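Local coordinates for protein putative D-alanine N-acetyltransferase of GNAT family (Desulfovibrio desulfuricans subsp. desulfuricans, PDB 2R7H) that probably transfers an acyl group, most likely acetyl from acetyl-CoA, to an acceptor substrate, as other members of the GNAT acetyltransferase family do, at residues B[65-73]-B[81-89]; B[90-98]-B[123-133]. All coordinates share one frame; numbering follows the deposited sequence.

In the fold
Both contacts belong to one mixed sheet of the GNAT fold, with centres about 11 Å apart. Interaction 1 pairs the hairpin strands 69-75 and 78-87; interaction 2 pairs strand 94-102 with 130-136, the parallel strands of a beta-alpha-beta unit. Strands 78-87 and 94-102 are neighbours in the sheet, so the second strand of one contact lies against the first of the other: C84 O is 2.8 Å from Y98 N, and T88 OG1 is 2.9 Å from D96 OD2. Each contact also supplies a ring to the pocket holding 2-ethoxyethanol, probably a crystallisation component: Y68 from interaction 1 and Y98 from interaction 2, with W99 beside them.

Interaction 1. Residues B[65-73]-B[81-89]; sequences ACGYHFVFA and GYACYGPTP
Y85 O receives the backbone N-H of H69 at 2.7 Å, the shortest of the bonds between 65-73 and 81-89, and the N-H points almost straight down the carbonyl. Y85 N returns a bond to H69 O, and the same exchange recurs between V71 and A83. At A73 and G81 one bond is sound, A73 N to G81 O, while its return is weak. The side chains of H69, V71, A83 and Y85 share the face of the sheet turned to helix 111-125. There CB of H69 sits over one face of the Y85 ring, 3.7 Å from its centroid, a CH-pi contact. Y85 can offer that face because its CG stands between the backbone N and the carbonyl carbon (chi1 74°), which folds the ring back across the strand pair; the imidazole itself runs nearly parallel but is slid aside, overlapping little. Y85 OH lies 2.5 Å from a water that also bonds weakly to F70 O. On the other face, F70, F72 and Y82 point the same way: Y82 CD2 comes to the edge of the F70 ring, and Y82 CB packs on F72 CD1 at 3.7 Å. C84 SG, anti to its own N (chi1 -179°), approaches F70 obliquely, 3.7 Å from CE2. Helices 30-41 and 46-61 cover these groups, and W99 NE1 bonds Y82 OH. Where the pairing ends, one water bridges G67 O (2.8 Å) and P87 O. This is an antiparallel beta hairpin in the central sheet of the GNAT fold, with Y68 at its end lining the 2-ethoxyethanol pocket.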
ATOM      1  N   ALA B  65      -8.609 -14.939   4.448  1.00 61.28           N
ATOM      2  CA  ALA B  65      -9.193 -14.032   3.460  1.00 58.66           C
ATOM      3  C   ALA B  65      -8.834 -12.556   3.572  1.00 57.38           C
ATOM      4  O   ALA B  65      -8.742 -11.868   2.558  1.00 56.97           O
ATOM      5  N   CYS B  66      -8.624 -12.060   4.791  1.00 56.47           N
ATOM      6  CA  CYS B  66      -8.246 -10.656   4.984  1.00 55.77           C
ATOM      7  C   CYS B  66      -6.799 -10.336   4.472  1.00 54.37           C
ATOM      8  O   CYS B  66      -6.448  -9.169   4.280  1.00 54.63           O
ATOM      9  CB  CYS B  66      -8.362 -10.282   6.460  1.00 56.39           C
ATOM     10  SG  CYS B  66      -7.109 -11.147   7.501  1.00 57.94           S
ATOM     11  N   GLY B  67      -5.965 -11.352   4.265  1.00 53.24           N
ATOM     12  CA  GLY B  67      -4.596 -11.146   3.788  1.00 53.07           C
ATOM     13  C   GLY B  67      -3.583 -10.698   4.836  1.00 51.86           C
ATOM     14  O   GLY B  67      -2.523 -10.178   4.477  1.00 53.25           O
ATOM     15  N   TYR B  68      -3.916 -10.890   6.111  1.00 48.61           N
ATOM     16  CA  TYR B  68      -3.056 -10.530   7.227  1.00 46.91           C
ATOM     17  C   TYR B  68      -2.752 -11.828   7.977  1.00 44.30           C
ATOM     18  O   TYR B  68      -3.655 -12.507   8.443  1.00 45.96           O
ATOM     19  CB  TYR B  68      -3.701  -9.491   8.154  1.00 48.31           C
ATOM     20  CG  TYR B  68      -4.015  -8.216   7.432  1.00 47.68           C
ATOM     21  CD1 TYR B  68      -2.980  -7.461   6.911  1.00 58.17           C
ATOM     22  CD2 TYR B  68      -5.316  -7.745   7.298  1.00 51.89           C
ATOM     23  CE1 TYR B  68      -3.201  -6.297   6.217  1.00 54.77           C
ATOM     24  CE2 TYR B  68      -5.567  -6.557   6.589  1.00 53.42           C
ATOM     25  CZ  TYR B  68      -4.483  -5.846   6.047  1.00 56.71           C
ATOM     26  OH  TYR B  68      -4.638  -4.668   5.349  1.00 60.82           O
ATOM     27  N   HIS B  69      -1.466 -12.138   8.075  1.00 40.89           N
ATOM     28  CA  HIS B  69      -0.943 -13.307   8.740  1.00 39.18           C
ATOM     29  C   HIS B  69      -0.155 -12.848   9.944  1.00 35.42           C
ATOM     30  O   HIS B  69       0.370 -11.727   9.968  1.00 35.93           O
ATOM     31  CB  HIS B  69      -0.061 -14.067   7.767  1.00 35.05           C
ATOM     32  CG  HIS B  69      -0.801 -14.546   6.570  1.00 42.15           C
ATOM     33  ND1 HIS B  69      -1.240 -15.844   6.448  1.00 45.83           N
ATOM     34  CD2 HIS B  69      -1.262 -13.886   5.482  1.00 40.95           C
ATOM     35  CE1 HIS B  69      -1.880 -15.980   5.298  1.00 49.74           C
ATOM     36  NE2 HIS B  69      -1.913 -14.806   4.695  1.00 39.92           N
ATOM     37  N   PHE B  70      -0.041 -13.750  10.911  1.00 35.70           N
ATOM     38  CA  PHE B  70       0.600 -13.494  12.190  1.00 36.93           C
ATOM     39  C   PHE B  70       1.467 -14.632  12.693  1.00 37.62           C
ATOM     40  O   PHE B  70       1.173 -15.789  12.411  1.00 37.57           O
ATOM     41  CB  PHE B  70      -0.513 -13.335  13.257  1.00 37.21           C
ATOM     42  CG  PHE B  70      -1.435 -12.187  13.009  1.00 35.80           C
ATOM     43  CD1 PHE B  70      -2.577 -12.343  12.247  1.00 41.74           C
ATOM     44  CD2 PHE B  70      -1.126 -10.940  13.488  1.00 37.36           C
ATOM     45  CE1 PHE B  70      -3.416 -11.266  11.976  1.00 38.75           C
ATOM     46  CE2 PHE B  70      -1.952  -9.869  13.214  1.00 42.37           C
ATOM     47  CZ  PHE B  70      -3.098 -10.040  12.454  1.00 39.61           C
ATOM     48  N   VAL B  71       2.541 -14.279  13.416  1.00 36.04           N
ATOM     49  CA  VAL B  71       3.401 -15.271  14.134  1.00 34.06           C
ATOM     50  C   VAL B  71       3.480 -14.657  15.539  1.00 33.21           C
ATOM     51  O   VAL B  71       4.003 -13.552  15.696  1.00 31.58           O
ATOM     52  CB  VAL B  71       4.848 -15.457  13.599  1.00 32.59           C
ATOM     53  CG1 VAL B  71       5.577 -16.478  14.498  1.00 30.12           C
ATOM     54  CG2 VAL B  71       4.882 -15.886  12.116  1.00 28.52           C
ATOM     55  N   PHE B  72       2.875 -15.313  16.528  1.00 35.72           N
ATOM     56  CA  PHE B  72       2.873 -14.843  17.910  1.00 37.36           C
ATOM     57  C   PHE B  72       3.909 -15.619  18.726  1.00 39.15           C
ATOM     58  O   PHE B  72       3.900 -16.834  18.679  1.00 39.83           O
ATOM     59  CB  PHE B  72       1.496 -15.080  18.555  1.00 38.10           C
ATOM     60  CG  PHE B  72       0.339 -14.466  17.797  1.00 34.64           C
ATOM     61  CD1 PHE B  72       0.124 -13.108  17.837  1.00 38.71           C
ATOM     62  CD2 PHE B  72      -0.539 -15.257  17.065  1.00 38.55           C
ATOM     63  CE1 PHE B  72      -0.928 -12.539  17.155  1.00 42.03           C
ATOM     64  CE2 PHE B  72      -1.605 -14.700  16.397  1.00 42.70           C
ATOM     65  CZ  PHE B  72      -1.800 -13.327  16.442  1.00 37.20           C
ATOM     66  N   ALA B  73       4.823 -14.929  19.417  1.00 40.11           N
ATOM     67  CA  ALA B  73       5.825 -15.564  20.285  1.00 37.88           C
ATOM     68  C   ALA B  73       5.210 -15.548  21.700  1.00 39.24           C
ATOM     69  O   ALA B  73       4.898 -14.463  22.228  1.00 37.20           O
ATOM     70  CB  ALA B  73       7.142 -14.777  20.250  1.00 34.29           C
ATOM     71  N   GLY B  81       5.828 -11.194  22.143  1.00 40.06           N
ATOM     72  CA  GLY B  81       5.868 -10.356  20.963  1.00 38.12           C
ATOM     73  C   GLY B  81       5.197 -11.026  19.773  1.00 35.93           C
ATOM     74  O   GLY B  81       4.627 -12.110  19.880  1.00 35.25           O
ATOM     75  N   TYR B  82       5.220 -10.356  18.631  1.00 34.67           N
ATOM     76  CA  TYR B  82       4.592 -10.929  17.447  1.00 34.12           C
ATOM     77  C   TYR B  82       5.022 -10.190  16.195  1.00 30.38           C
ATOM     78  O   TYR B  82       5.608  -9.097  16.269  1.00 29.60           O
ATOM     79  CB  TYR B  82       3.049 -10.907  17.550  1.00 34.30           C
ATOM     80  CG  TYR B  82       2.394  -9.615  17.162  1.00 35.29           C
ATOM     81  CD1 TYR B  82       2.584  -8.459  17.901  1.00 34.52           C
ATOM     82  CD2 TYR B  82       1.531  -9.561  16.082  1.00 39.10           C
ATOM     83  CE1 TYR B  82       2.000  -7.265  17.525  1.00 41.41           C
ATOM     84  CE2 TYR B  82       0.941  -8.380  15.701  1.00 38.75           C
ATOM     85  CZ  TYR B  82       1.178  -7.240  16.418  1.00 42.29           C
ATOM     86  OH  TYR B  82       0.555  -6.079  16.036  1.00 41.55           O
ATOM     87  N   ALA B  83       4.725 -10.810  15.056  1.00 30.52           N
ATOM     88  CA  ALA B  83       5.000 -10.240  13.729  1.00 29.68           C
ATOM     89  C   ALA B  83       3.660 -10.293  12.967  1.00 31.09           C
ATOM     90  O   ALA B  83       2.871 -11.221  13.166  1.00 31.02           O
ATOM     91  CB  ALA B  83       6.005 -11.018  13.020  1.00 27.40           C
ATOM     92  N   CYS B  84       3.411  -9.286  12.145  1.00 30.25           N
ATOM     93  CA  CYS B  84       2.207  -9.145  11.326  1.00 31.12           C
ATOM     94  C   CYS B  84       2.734  -8.978   9.883  1.00 28.52           C
ATOM     95  O   CYS B  84       3.657  -8.176   9.601  1.00 29.75           O
ATOM     96  CB  CYS B  84       1.389  -7.910  11.745  1.00 33.57           C
ATOM     97  SG  CYS B  84      -0.099  -7.785  10.716  1.00 50.39           S
ATOM     98  N   TYR B  85       2.198  -9.748   8.957  1.00 27.85           N
ATOM     99  CA  TYR B  85       2.667  -9.675   7.573  1.00 31.49           C
ATOM    100  C   TYR B  85       1.607 -10.188   6.604  1.00 33.78           C
ATOM    101  O   TYR B  85       0.595 -10.700   7.012  1.00 34.39           O
ATOM    102  CB  TYR B  85       3.981 -10.494   7.426  1.00 32.88           C
ATOM    103  CG  TYR B  85       3.785 -11.973   7.441  1.00 27.41           C
ATOM    104  CD1 TYR B  85       3.654 -12.678   8.614  1.00 27.71           C
ATOM    105  CD2 TYR B  85       3.669 -12.671   6.236  1.00 34.86           C
ATOM    106  CE1 TYR B  85       3.433 -14.034   8.578  1.00 33.40           C
ATOM    107  CE2 TYR B  85       3.473 -13.983   6.195  1.00 35.45           C
ATOM    108  CZ  TYR B  85       3.345 -14.673   7.351  1.00 38.11           C
ATOM    109  OH  TYR B  85       3.117 -16.007   7.249  1.00 41.57           O
ATOM    110  N   GLY B  86       1.856 -10.063   5.300  1.00 34.66           N
ATOM    111  CA  GLY B  86       0.867 -10.552   4.351  1.00 34.34           C
ATOM    112  C   GLY B  86       1.264 -10.415   2.911  1.00 31.96           C
ATOM    113  O   GLY B  86       2.206  -9.705   2.592  1.00 31.34           O
ATOM    114  N   PRO B  87       0.559 -11.135   2.013  1.00 32.03           N
ATOM    115  CA  PRO B  87       0.950 -10.957   0.611  1.00 27.91           C
ATOM    116  C   PRO B  87       0.604  -9.573   0.074  1.00 29.30           C
ATOM    117  O   PRO B  87      -0.426  -8.981   0.419  1.00 32.29           O
ATOM    118  CB  PRO B  87       0.139 -12.008  -0.117  1.00 30.38           C
ATOM    119  CG  PRO B  87      -1.125 -12.156   0.738  1.00 27.61           C
ATOM    120  CD  PRO B  87      -0.548 -12.091   2.145  1.00 33.90           C
ATOM    121  N   THR B  88       1.480  -9.029  -0.754  1.00 27.90           N
ATOM    122  CA  THR B  88       1.219  -7.722  -1.316  1.00 29.77           C
ATOM    123  C   THR B  88       0.141  -7.834  -2.422  1.00 32.88           C
ATOM    124  O   THR B  88       0.270  -8.680  -3.314  1.00 36.98           O
ATOM    125  CB  THR B  88       2.475  -7.160  -1.944  1.00 27.83           C
ATOM    126  OG1 THR B  88       3.526  -7.219  -0.961  1.00 28.07           O
ATOM    127  CG2 THR B  88       2.238  -5.744  -2.357  1.00 27.74           C
ATOM    128  N   PRO B  89      -0.933  -7.032  -2.337  1.00 34.18           N
ATOM    129  CA  PRO B  89      -1.954  -7.073  -3.365  1.00 34.13           C
ATOM    130  C   PRO B  89      -1.402  -6.836  -4.757  1.00 31.56           C
ATOM    131  O   PRO B  89      -0.430  -6.098  -4.914  1.00 31.76           O
ATOM    132  CB  PRO B  89      -2.871  -5.887  -3.003  1.00 35.97           C
ATOM    133  CG  PRO B  89      -2.691  -5.661  -1.566  1.00 38.11           C
ATOM    134  CD  PRO B  89      -1.309  -6.117  -1.229  1.00 37.14           C
TER
HETATM  135  O   HOH W   1      -1.408  -8.278   2.726  1.00 50.15           O
HETATM  136  O   HOH W   2       2.077 -16.973   9.331  1.00 52.12           O

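Interaction 2. Residues B[90-98]-B[123-133]; sequences ATEGTYDLY and VRLTGGRLLFA
The Y95 ring carries V123 on one face, with CG1 4.0 Å from its centroid in a CH-pi contact, while L130 O and a water lie at its edge. The F132 ring is met at its edge by T94 CG2, 3.4 Å from CE2, and F162 of the second subunit packs against the same ring. The R129 guanidinium is likewise approached at its edge, by E92 O. These groups tie together a right-handed beta-alpha-beta crossover, in which strand 94-102 runs into helix 111-125 and returns as the parallel neighbour 130-136. Backbone bonds zigzag between the strands from Y95 N to L130 O, F132 N to Y95 O and L97 N to F132 O, the last 2.7 Å long and nearly straight. Just ahead of the pairing, G93 O takes two N-H groups, from R129 and L130. R129 grips E92 O side-on with NE and NH2 (3.0 Å for NH2), both bonds in the guanidinium plane; a bend at chi3 (-60°) turns the group back to that carbonyl. R129 NH1 and T94 OG1 bond to A161 O and F162 O of the second subunit, so the face carrying T94 and F132, and the R129 end of the strand pair, also meet that subunit. On the face away from T94 and F132, turned to helix 111-125, L131 CD1 packs against Y95 CB and L97 CB. The helix closes in a Schellman motif at G127, with G128 N bonded to V123 O. Its end is tied to the ring by T126 OG1, 2.7 Å from Y95 OH, while one water joins that hydroxyl to T126 O.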
ATOM      1  N   ALA B  90      -1.988  -7.513  -5.734  1.00 34.34           N
ATOM      2  CA  ALA B  90      -1.645  -7.382  -7.140  1.00 31.95           C
ATOM      3  C   ALA B  90      -0.225  -7.805  -7.501  1.00 34.74           C
ATOM      4  O   ALA B  90       0.360  -7.251  -8.411  1.00 30.95           O
ATOM      5  CB  ALA B  90      -1.915  -5.908  -7.587  1.00 33.93           C
ATOM      6  N   THR B  91       0.328  -8.783  -6.796  1.00 33.69           N
ATOM      7  CA  THR B  91       1.692  -9.237  -7.064  1.00 30.98           C
ATOM      8  C   THR B  91       1.717 -10.754  -6.947  1.00 32.58           C
ATOM      9  O   THR B  91       0.798 -11.333  -6.419  1.00 34.10           O
ATOM     10  CB  THR B  91       2.690  -8.712  -6.000  1.00 25.64           C
ATOM     11  OG1 THR B  91       2.587  -9.473  -4.790  1.00 32.22           O
ATOM     12  CG2 THR B  91       2.516  -7.213  -5.748  1.00 21.46           C
ATOM     13  N   GLU B  92       2.783 -11.361  -7.478  0.50 34.34           N
ATOM     14  CA  GLU B  92       3.035 -12.816  -7.438  0.50 33.11           C
ATOM     15  C   GLU B  92       4.271 -13.010  -6.598  0.50 31.87           C
ATOM     16  O   GLU B  92       5.313 -12.558  -6.992  0.50 31.55           O
ATOM     17  CB  GLU B  92       3.263 -13.383  -8.876  0.50 34.02           C
ATOM     18  CG  GLU B  92       3.888 -14.836  -9.039  0.50 36.01           C
ATOM     19  CD  GLU B  92       5.460 -14.910  -9.104  0.50 46.17           C
ATOM     20  OE1 GLU B  92       6.100 -14.515 -10.146  0.50 31.40           O
ATOM     21  OE2 GLU B  92       6.052 -15.460  -8.139  0.50 40.11           O
ATOM     22  N   GLY B  93       4.157 -13.613  -5.421  1.00 30.25           N
ATOM     23  CA  GLY B  93       5.338 -13.878  -4.599  1.00 32.17           C
ATOM     24  C   GLY B  93       5.995 -12.746  -3.834  1.00 32.19           C
ATOM     25  O   GLY B  93       7.136 -12.909  -3.377  1.00 29.64           O
ATOM     26  N   THR B  94       5.318 -11.603  -3.703  1.00 29.64           N
ATOM     27  CA  THR B  94       5.842 -10.473  -2.935  1.00 29.03           C
ATOM     28  C   THR B  94       4.978 -10.341  -1.686  1.00 26.48           C
ATOM     29  O   THR B  94       3.770 -10.474  -1.781  1.00 26.32           O
ATOM     30  CB  THR B  94       5.869  -9.187  -3.731  1.00 33.06           C
ATOM     31  OG1 THR B  94       6.759  -9.367  -4.832  1.00 25.39           O
ATOM     32  CG2 THR B  94       6.439  -8.027  -2.916  1.00 33.85           C
ATOM     33  N   TYR B  95       5.628 -10.096  -0.561  1.00 28.55           N
ATOM     34  CA  TYR B  95       4.998  -9.975   0.748  1.00 25.21           C
ATOM     35  C   TYR B  95       5.496  -8.720   1.469  1.00 24.22           C
ATOM     36  O   TYR B  95       6.598  -8.289   1.255  1.00 27.78           O
ATOM     37  CB  TYR B  95       5.366 -11.211   1.611  1.00 28.13           C
ATOM     38  CG  TYR B  95       4.686 -12.474   1.144  1.00 26.11           C
ATOM     39  CD1 TYR B  95       5.131 -13.157   0.013  1.00 29.52           C
ATOM     40  CD2 TYR B  95       3.588 -12.967   1.811  1.00 30.19           C
ATOM     41  CE1 TYR B  95       4.457 -14.286  -0.456  1.00 31.27           C
ATOM     42  CE2 TYR B  95       2.918 -14.069   1.361  1.00 34.26           C
ATOM     43  CZ  TYR B  95       3.359 -14.735   0.238  1.00 37.97           C
ATOM     44  OH  TYR B  95       2.690 -15.850  -0.190  1.00 40.70           O
ATOM     45  N   ASP B  96       4.653  -8.198   2.329  1.00 29.71           N
ATOM     46  CA  ASP B  96       5.003  -7.084   3.174  1.00 28.77           C
ATOM     47  C   ASP B  96       5.042  -7.486   4.640  1.00 30.41           C
ATOM     48  O   ASP B  96       4.131  -8.142   5.111  1.00 25.59           O
ATOM     49  CB  ASP B  96       4.008  -5.962   3.053  1.00 28.53           C
ATOM     50  CG  ASP B  96       4.165  -5.198   1.756  1.00 30.14           C
ATOM     51  OD1 ASP B  96       5.205  -4.549   1.544  1.00 52.36           O
ATOM     52  OD2 ASP B  96       3.194  -5.188   1.020  1.00 39.87           O
ATOM     53  N   LEU B  97       6.132  -7.135   5.321  1.00 25.95           N
ATOM     54  CA  LEU B  97       6.230  -7.316   6.772  1.00 27.74           C
ATOM     55  C   LEU B  97       5.672  -5.994   7.311  1.00 29.65           C
ATOM     56  O   LEU B  97       6.278  -4.966   7.092  1.00 29.18           O
ATOM     57  CB  LEU B  97       7.703  -7.457   7.241  1.00 27.21           C
ATOM     58  CG  LEU B  97       7.911  -7.596   8.777  1.00 24.72           C
ATOM     59  CD1 LEU B  97       7.213  -8.869   9.396  1.00 25.30           C
ATOM     60  CD2 LEU B  97       9.429  -7.608   9.047  1.00 31.99           C
ATOM     61  N   TYR B  98       4.522  -6.017   7.975  1.00 27.02           N
ATOM     62  CA  TYR B  98       3.873  -4.806   8.521  1.00 31.50           C
ATOM     63  C   TYR B  98       4.665  -4.334   9.751  1.00 36.70           C
ATOM     64  O   TYR B  98       5.103  -3.181   9.777  1.00 34.70           O
ATOM     65  CB  TYR B  98       2.339  -5.034   8.662  1.00 33.73           C
ATOM     66  CG  TYR B  98       1.700  -5.459   7.298  1.00 34.11           C
ATOM     67  CD1 TYR B  98       1.840  -4.648   6.179  1.00 41.04           C
ATOM     68  CD2 TYR B  98       0.903  -6.609   7.147  1.00 37.96           C
ATOM     69  CE1 TYR B  98       1.304  -4.998   4.916  1.00 39.49           C
ATOM     70  CE2 TYR B  98       0.337  -6.976   5.863  1.00 36.30           C
ATOM     71  CZ  TYR B  98       0.547  -6.157   4.743  1.00 45.94           C
ATOM     72  OH  TYR B  98       0.025  -6.417   3.431  1.00 36.87           O
ATOM     73  N   VAL B 123       6.709 -17.381   4.450  1.00 33.07           N
ATOM     74  CA  VAL B 123       6.680 -16.742   3.147  1.00 31.43           C
ATOM     75  C   VAL B 123       7.369 -17.672   2.135  1.00 31.67           C
ATOM     76  O   VAL B 123       6.892 -17.825   1.020  1.00 31.75           O
ATOM     77  CB  VAL B 123       7.328 -15.336   3.186  1.00 31.52           C
ATOM     78  CG1 VAL B 123       7.629 -14.829   1.803  1.00 30.80           C
ATOM     79  CG2 VAL B 123       6.430 -14.365   3.961  1.00 25.93           C
ATOM     80  N   ARG B 124       8.510 -18.243   2.496  1.00 31.58           N
ATOM     81  CA  ARG B 124       9.142 -19.219   1.623  1.00 34.97           C
ATOM     82  C   ARG B 124       8.199 -20.395   1.275  1.00 33.12           C
ATOM     83  O   ARG B 124       8.104 -20.781   0.104  1.00 35.05           O
ATOM     84  CB  ARG B 124      10.401 -19.778   2.247  1.00 37.04           C
ATOM     85  CG  ARG B 124      11.546 -18.862   2.151  1.00 45.49           C
ATOM     86  CD  ARG B 124      12.766 -19.334   2.939  1.00 52.96           C
ATOM     87  NE  ARG B 124      13.912 -18.475   2.606  1.00 54.30           N
ATOM     88  CZ  ARG B 124      15.069 -18.418   3.272  1.00 54.26           C
ATOM     89  NH1 ARG B 124      15.258 -19.039   4.448  1.00 46.35           N
ATOM     90  NH2 ARG B 124      16.017 -17.605   2.801  1.00 59.03           N
ATOM     91  N   LEU B 125       7.509 -20.943   2.266  1.00 34.73           N
ATOM     92  CA  LEU B 125       6.577 -22.064   2.007  1.00 37.48           C
ATOM     93  C   LEU B 125       5.441 -21.827   1.038  1.00 36.93           C
ATOM     94  O   LEU B 125       5.004 -22.755   0.371  1.00 38.43           O
ATOM     95  CB  LEU B 125       5.982 -22.655   3.293  1.00 38.39           C
ATOM     96  CG  LEU B 125       6.815 -23.755   3.942  1.00 44.55           C
ATOM     97  CD1 LEU B 125       8.282 -23.349   4.108  1.00 50.09           C
ATOM     98  CD2 LEU B 125       6.165 -24.170   5.244  1.00 40.40           C
ATOM     99  N   THR B 126       4.964 -20.602   0.956  1.00 36.63           N
ATOM    100  CA  THR B 126       3.873 -20.260   0.079  1.00 37.30           C
ATOM    101  C   THR B 126       4.383 -19.817  -1.269  1.00 39.03           C
ATOM    102  O   THR B 126       3.605 -19.332  -2.058  1.00 43.01           O
ATOM    103  CB  THR B 126       2.992 -19.182   0.715  1.00 40.55           C
ATOM    104  OG1 THR B 126       3.783 -18.029   0.999  1.00 44.39           O
ATOM    105  CG2 THR B 126       2.421 -19.682   2.014  1.00 41.10           C
ATOM    106  N   GLY B 127       5.683 -19.983  -1.534  1.00 38.43           N
ATOM    107  CA  GLY B 127       6.296 -19.628  -2.803  1.00 38.96           C
ATOM    108  C   GLY B 127       6.795 -18.206  -2.945  1.00 38.68           C
ATOM    109  O   GLY B 127       7.094 -17.776  -4.065  1.00 38.93           O
ATOM    110  N   GLY B 128       6.950 -17.484  -1.838  1.00 35.69           N
ATOM    111  CA  GLY B 128       7.397 -16.105  -1.912  1.00 34.45           C
ATOM    112  C   GLY B 128       8.840 -15.931  -2.339  1.00 33.56           C
ATOM    113  O   GLY B 128       9.692 -16.769  -2.033  1.00 33.22           O
ATOM    114  N   ARG B 129       9.080 -14.852  -3.086  1.00 31.75           N
ATOM    115  CA  ARG B 129      10.376 -14.446  -3.585  1.00 32.84           C
ATOM    116  C   ARG B 129      10.933 -13.279  -2.794  1.00 30.91           C
ATOM    117  O   ARG B 129      12.133 -13.227  -2.578  1.00 30.43           O
ATOM    118  CB  ARG B 129      10.234 -13.940  -5.039  1.00 33.38           C
ATOM    119  CG  ARG B 129       9.570 -14.913  -6.003  1.00 36.40           C
ATOM    120  CD  ARG B 129       9.256 -14.317  -7.388  1.00 35.40           C
ATOM    121  NE  ARG B 129       8.353 -13.166  -7.300  1.00 30.63           N
ATOM    122  CZ  ARG B 129       8.708 -11.889  -7.420  1.00 34.76           C
ATOM    123  NH1 ARG B 129       9.958 -11.526  -7.680  1.00 28.84           N
ATOM    124  NH2 ARG B 129       7.796 -10.951  -7.307  1.00 34.59           N
ATOM    125  N   LEU B 130      10.061 -12.331  -2.398  1.00 30.75           N
ATOM    126  CA  LEU B 130      10.458 -11.099  -1.713  1.00 26.97           C
ATOM    127  C   LEU B 130       9.670 -10.761  -0.494  1.00 26.03           C
ATOM    128  O   LEU B 130       8.504 -11.029  -0.453  1.00 27.27           O
ATOM    129  CB  LEU B 130      10.258  -9.924  -2.674  1.00 25.80           C
ATOM    130  CG  LEU B 130      11.126  -9.925  -3.944  1.00 28.83           C
ATOM    131  CD1 LEU B 130      10.624  -8.878  -4.989  1.00 26.96           C
ATOM    132  CD2 LEU B 130      12.497  -9.693  -3.469  1.00 25.41           C
ATOM    133  N   LEU B 131      10.335 -10.150   0.475  1.00 29.17           N
ATOM    134  CA  LEU B 131       9.679  -9.664   1.689  1.00 28.76           C
ATOM    135  C   LEU B 131      10.134  -8.227   1.803  1.00 28.28           C
ATOM    136  O   LEU B 131      11.350  -7.973   1.854  1.00 28.98           O
ATOM    137  CB  LEU B 131      10.093 -10.403   2.958  1.00 27.70           C
ATOM    138  CG  LEU B 131       9.452  -9.940   4.280  1.00 31.03           C
ATOM    139  CD1 LEU B 131       7.953 -10.058   4.206  1.00 24.07           C
ATOM    140  CD2 LEU B 131       9.987 -10.709   5.515  1.00 29.30           C
ATOM    141  N   PHE B 132       9.161  -7.313   1.825  1.00 26.24           N
ATOM    142  CA  PHE B 132       9.450  -5.913   1.963  1.00 28.74           C
ATOM    143  C   PHE B 132       9.045  -5.390   3.338  1.00 29.43           C
ATOM    144  O   PHE B 132       8.085  -5.846   3.893  1.00 30.38           O
ATOM    145  CB  PHE B 132       8.738  -5.079   0.886  1.00 27.43           C
ATOM    146  CG  PHE B 132       9.326  -5.232  -0.474  1.00 28.33           C
ATOM    147  CD1 PHE B 132      10.476  -4.536  -0.822  1.00 23.78           C
ATOM    148  CD2 PHE B 132       8.782  -6.106  -1.392  1.00 27.84           C
ATOM    149  CE1 PHE B 132      10.999  -4.686  -2.048  1.00 29.07           C
ATOM    150  CE2 PHE B 132       9.313  -6.275  -2.588  1.00 30.46           C
ATOM    151  CZ  PHE B 132      10.431  -5.549  -2.949  1.00 24.03           C
ATOM    152  N   ALA B 133       9.856  -4.462   3.868  1.00 32.43           N
ATOM    153  CA  ALA B 133       9.587  -3.763   5.132  1.00 28.30           C
ATOM    154  C   ALA B 133       9.786  -2.272   4.899  1.00 27.53           C
ATOM    155  O   ALA B 133      10.753  -1.858   4.300  1.00 30.99           O
ATOM    156  CB  ALA B 133      10.492  -4.266   6.302  1.00 25.90           C
TER
HETATM  157  O   HOH W   3       3.804 -16.625  -2.934  1.00 50.25           O